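Local coordinates for NBS-LRR class disease resistance protein (Oryza sativa subsp. japonica, PDB 6FU9), which probably recognises a fungal effector through an integrated heavy-metal-associated (HMA) domain, as expected of a rice NLR immune receptor, at residues 8-13 and 72-77. Sequence-based numbering, arbitrary orientation.
Sequences KIVFKI and FLEVSQ
V10 O sits at the centre of the pairing between antiparallel strands 8-12 and 72-77, taking two backbone donors at once. L73 N lies 2.8 Å and E74 N 3.1 Å from V10 O, both in the carbonyl plane. V10 N in turn donates almost straight (172°) to E74 O, on a lone pair. L73 and E74 both face V10, the register shifts by one residue between V10 and F11, and L73 swings its CD2 methyl alongside V10 CG1 and K12 CG. Toward the other end, K8 and S76 form a hydrogen-bonded pair in which K8 N meets S76 O at 2.8 Å from above the carbonyl plane.

The side chains of K8, V10, E74 and S76 share one face. E74, extended with CG anti to the backbone N (chi1 171°), crosses V10 obliquely, its OE1 3.7 Å from V10 CG2. E74 OE2 accepts a bond from S76 OG at 2.7 Å, on its anti lone pair, and a water that accepts from K8 NZ can donate to E74 OE2; K8 NZ itself is too distant for a salt bridge.

On the opposite face F11 CE1 lies 3.5 Å from F72 CE1, over one side of the F72 ring, while I9 CG2 flanks that ring; helix 56-66 packs against all three residues. E74 and V75 also pair with a strand of another protein, extending the sheet across the interface. The arrangement is a classic beta bulge in the edge strand of a ferredoxin-like βαββαβ fold, consistent with an HMA domain.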
ATOM      1  N   LYS A   8      -7.415  -5.476  -1.933  1.00 12.30           N
ATOM      2  CA  LYS A   8      -6.405  -4.806  -1.102  1.00 12.93           C
ATOM      3  C   LYS A   8      -6.549  -3.354  -1.252  1.00 13.37           C
ATOM      4  O   LYS A   8      -6.462  -2.805  -2.394  1.00 17.91           O
ATOM      5  CB  LYS A   8      -5.013  -5.256  -1.512  1.00 15.05           C
ATOM      6  CG  LYS A   8      -3.906  -4.661  -0.661  1.00 16.60           C
ATOM      7  CD  LYS A   8      -2.556  -5.267  -1.069  1.00 20.07           C
ATOM      8  CE  LYS A   8      -1.394  -4.716  -0.363  1.00 22.55           C
ATOM      9  NZ  LYS A   8      -0.235  -5.446  -0.910  1.00 22.18           N
ATOM     10  N   ILE A   9      -6.834  -2.620  -0.159  1.00 12.49           N
ATOM     11  CA  ILE A   9      -7.034  -1.209  -0.160  1.00 12.51           C
ATOM     12  C   ILE A   9      -6.039  -0.603   0.826  1.00 12.72           C
ATOM     13  O   ILE A   9      -5.963  -1.054   1.976  1.00 14.74           O
ATOM     14  CB  ILE A   9      -8.426  -0.809   0.297  1.00 14.64           C
ATOM     15  CG1 ILE A   9      -9.520  -1.495  -0.554  1.00 16.46           C
ATOM     16  CG2 ILE A   9      -8.580   0.688   0.253  1.00 18.43           C
ATOM     17  CD1 ILE A   9     -10.881  -1.461   0.035  1.00 27.56           C
ATOM     18  N   VAL A  10      -5.271   0.373   0.392  1.00 12.40           N
ATOM     19  CA  VAL A  10      -4.305   1.048   1.284  1.00 13.09           C
ATOM     20  C   VAL A  10      -4.702   2.487   1.425  1.00 12.32           C
ATOM     21  O   VAL A  10      -4.900   3.185   0.381  1.00 13.73           O
ATOM     22  CB  VAL A  10      -2.876   0.931   0.776  1.00 13.95           C
ATOM     23  CG1 VAL A  10      -1.882   1.519   1.831  1.00 15.48           C
ATOM     24  CG2 VAL A  10      -2.482  -0.494   0.450  1.00 15.93           C
ATOM     25  N   PHE A  11      -4.798   2.949   2.672  1.00 13.10           N
ATOM     26  CA  PHE A  11      -5.029   4.343   2.992  1.00 14.09           C
ATOM     27  C   PHE A  11      -3.745   4.953   3.566  1.00 14.20           C
ATOM     28  O   PHE A  11      -2.962   4.236   4.209  1.00 16.60           O
ATOM     29  CB  PHE A  11      -6.145   4.527   4.002  1.00 14.07           C
ATOM     30  CG  PHE A  11      -7.484   4.009   3.573  1.00 13.92           C
ATOM     31  CD1 PHE A  11      -8.274   4.755   2.713  1.00 15.22           C
ATOM     32  CD2 PHE A  11      -7.976   2.804   4.005  1.00 15.62           C
ATOM     33  CE1 PHE A  11      -9.528   4.311   2.306  1.00 16.43           C
ATOM     34  CE2 PHE A  11      -9.212   2.341   3.605  1.00 16.62           C
ATOM     35  CZ  PHE A  11      -9.988   3.110   2.761  1.00 16.13           C
ATOM     36  N   LYS A  12      -3.561   6.239   3.330  1.00 14.60           N
ATOM     37  CA  LYS A  12      -2.580   7.055   4.067  1.00 15.58           C
ATOM     38  C   LYS A  12      -3.370   7.920   5.003  1.00 15.78           C
ATOM     39  O   LYS A  12      -4.267   8.672   4.600  1.00 17.70           O
ATOM     40  CB  LYS A  12      -1.717   7.828   3.085  1.00 18.85           C
ATOM     41  CG  LYS A  12      -0.624   6.980   2.411  1.00 22.84           C
ATOM     42  CD  LYS A  12       0.678   6.708   3.214  1.00 25.89           C
ATOM     43  CE  LYS A  12       1.635   7.867   3.101  1.00 23.87           C
ATOM     44  NZ  LYS A  12       2.831   7.714   3.940  1.00 25.84           N
ATOM     45  N   ILE A  13      -3.053   7.825   6.320  1.00 16.07           N
ATOM     46  CA  ILE A  13      -3.775   8.611   7.355  1.00 17.68           C
ATOM     47  C   ILE A  13      -2.712   9.114   8.257  1.00 20.18           C
ATOM     48  O   ILE A  13      -2.129   8.327   9.015  1.00 24.38           O
ATOM     49  CB  ILE A  13      -4.807   7.783   8.136  1.00 20.56           C
ATOM     50  CG1 ILE A  13      -5.606   6.829   7.238  1.00 21.62           C
ATOM     51  CG2 ILE A  13      -5.713   8.708   8.908  1.00 23.06           C
ATOM     52  CD1 ILE A  13      -6.690   6.037   7.942  1.00 24.90           C
ATOM     53  N   PHE A  72      -6.960   7.639  -0.080  1.00 14.86           N
ATOM     54  CA  PHE A  72      -6.578   6.411  -0.756  1.00 14.12           C
ATOM     55  C   PHE A  72      -5.164   6.506  -1.291  1.00 14.64           C
ATOM     56  O   PHE A  72      -4.805   7.497  -1.961  1.00 16.66           O
ATOM     57  CB  PHE A  72      -7.523   6.071  -1.903  1.00 14.57           C
ATOM     58  CG  PHE A  72      -8.884   5.578  -1.504  1.00 15.65           C
ATOM     59  CD1 PHE A  72      -9.107   4.253  -1.369  1.00 16.59           C
ATOM     60  CD2 PHE A  72      -9.959   6.442  -1.377  1.00 16.21           C
ATOM     61  CE1 PHE A  72     -10.388   3.768  -1.093  1.00 18.67           C
ATOM     62  CE2 PHE A  72     -11.214   5.969  -1.120  1.00 17.16           C
ATOM     63  CZ  PHE A  72     -11.434   4.625  -0.931  1.00 18.51           C
ATOM     64  N   LEU A  73      -4.370   5.459  -1.092  1.00 13.49           N
ATOM     65  CA  LEU A  73      -3.069   5.279  -1.712  1.00 13.48           C
ATOM     66  C   LEU A  73      -3.087   4.225  -2.791  1.00 13.26           C
ATOM     67  O   LEU A  73      -2.389   4.370  -3.796  1.00 13.38           O
ATOM     68  CB  LEU A  73      -1.983   4.953  -0.620  1.00 13.76           C
ATOM     69  CG  LEU A  73      -0.573   4.587  -1.129  1.00 17.94           C
ATOM     70  CD1 LEU A  73       0.074   5.728  -1.886  1.00 21.33           C
ATOM     71  CD2 LEU A  73       0.321   4.187   0.072  1.00 22.39           C
ATOM     72  N   GLU A  74      -3.786   3.131  -2.534  1.00 13.10           N
ATOM     73  CA  GLU A  74      -3.803   2.039  -3.497  1.00 13.14           C
ATOM     74  C   GLU A  74      -5.116   1.302  -3.455  1.00 13.24           C
ATOM     75  O   GLU A  74      -5.718   1.095  -2.387  1.00 14.23           O
ATOM     76  CB  GLU A  74      -2.680   1.050  -3.143  1.00 14.01           C
ATOM     77  CG  GLU A  74      -2.724  -0.239  -3.940  1.00 16.14           C
ATOM     78  CD  GLU A  74      -1.689  -1.222  -3.466  1.00 16.34           C
ATOM     79  OE1 GLU A  74      -0.722  -0.834  -2.802  1.00 18.62           O
ATOM     80  OE2 GLU A  74      -1.835  -2.438  -3.825  1.00 17.66           O
ATOM     81  N   VAL A  75      -5.540   0.885  -4.656  1.00 12.94           N
ATOM     82  CA  VAL A  75      -6.635  -0.076  -4.778  1.00 12.92           C
ATOM     83  C   VAL A  75      -6.147  -1.186  -5.716  1.00 12.78           C
ATOM     84  O   VAL A  75      -5.721  -0.885  -6.841  1.00 13.29           O
ATOM     85  CB  VAL A  75      -7.917   0.596  -5.342  1.00 15.27           C
ATOM     86  CG1 VAL A  75      -9.008  -0.395  -5.557  1.00 18.56           C
ATOM     87  CG2 VAL A  75      -8.393   1.714  -4.421  1.00 17.65           C
ATOM     88  N   SER A  76      -6.189  -2.430  -5.271  1.00 11.59           N
ATOM     89  CA  SER A  76      -5.735  -3.530  -6.084  1.00 11.75           C
ATOM     90  C   SER A  76      -6.485  -4.802  -5.679  1.00 11.30           C
ATOM     91  O   SER A  76      -7.202  -4.817  -4.684  1.00 12.88           O
ATOM     92  CB  SER A  76      -4.242  -3.708  -5.995  1.00 13.06           C
ATOM     93  OG  SER A  76      -3.840  -4.026  -4.679  1.00 15.04           O
ATOM     94  N   GLN A  77      -6.334  -5.829  -6.505  1.00 12.40           N
ATOM     95  CA  GLN A  77      -6.831  -7.141  -6.195  1.00 12.46           C
ATOM     96  C   GLN A  77      -5.674  -7.999  -5.694  1.00 12.64           C
ATOM     97  O   GLN A  77      -4.535  -7.786  -6.077  1.00 14.06           O
ATOM     98  CB  GLN A  77      -7.447  -7.796  -7.430  1.00 13.10           C
ATOM     99  CG  GLN A  77      -8.804  -7.158  -7.850  1.00 14.21           C
ATOM    100  CD  GLN A  77      -9.921  -7.458  -6.873  1.00 13.21           C
ATOM    101  OE1 GLN A  77     -10.394  -6.571  -6.147  1.00 15.74           O
ATOM    102  NE2 GLN A  77     -10.323  -8.699  -6.805  1.00 15.39           N
TER
HETATM  103  O   HOH W   1       0.066  -4.306  -3.372  1.00 17.13           O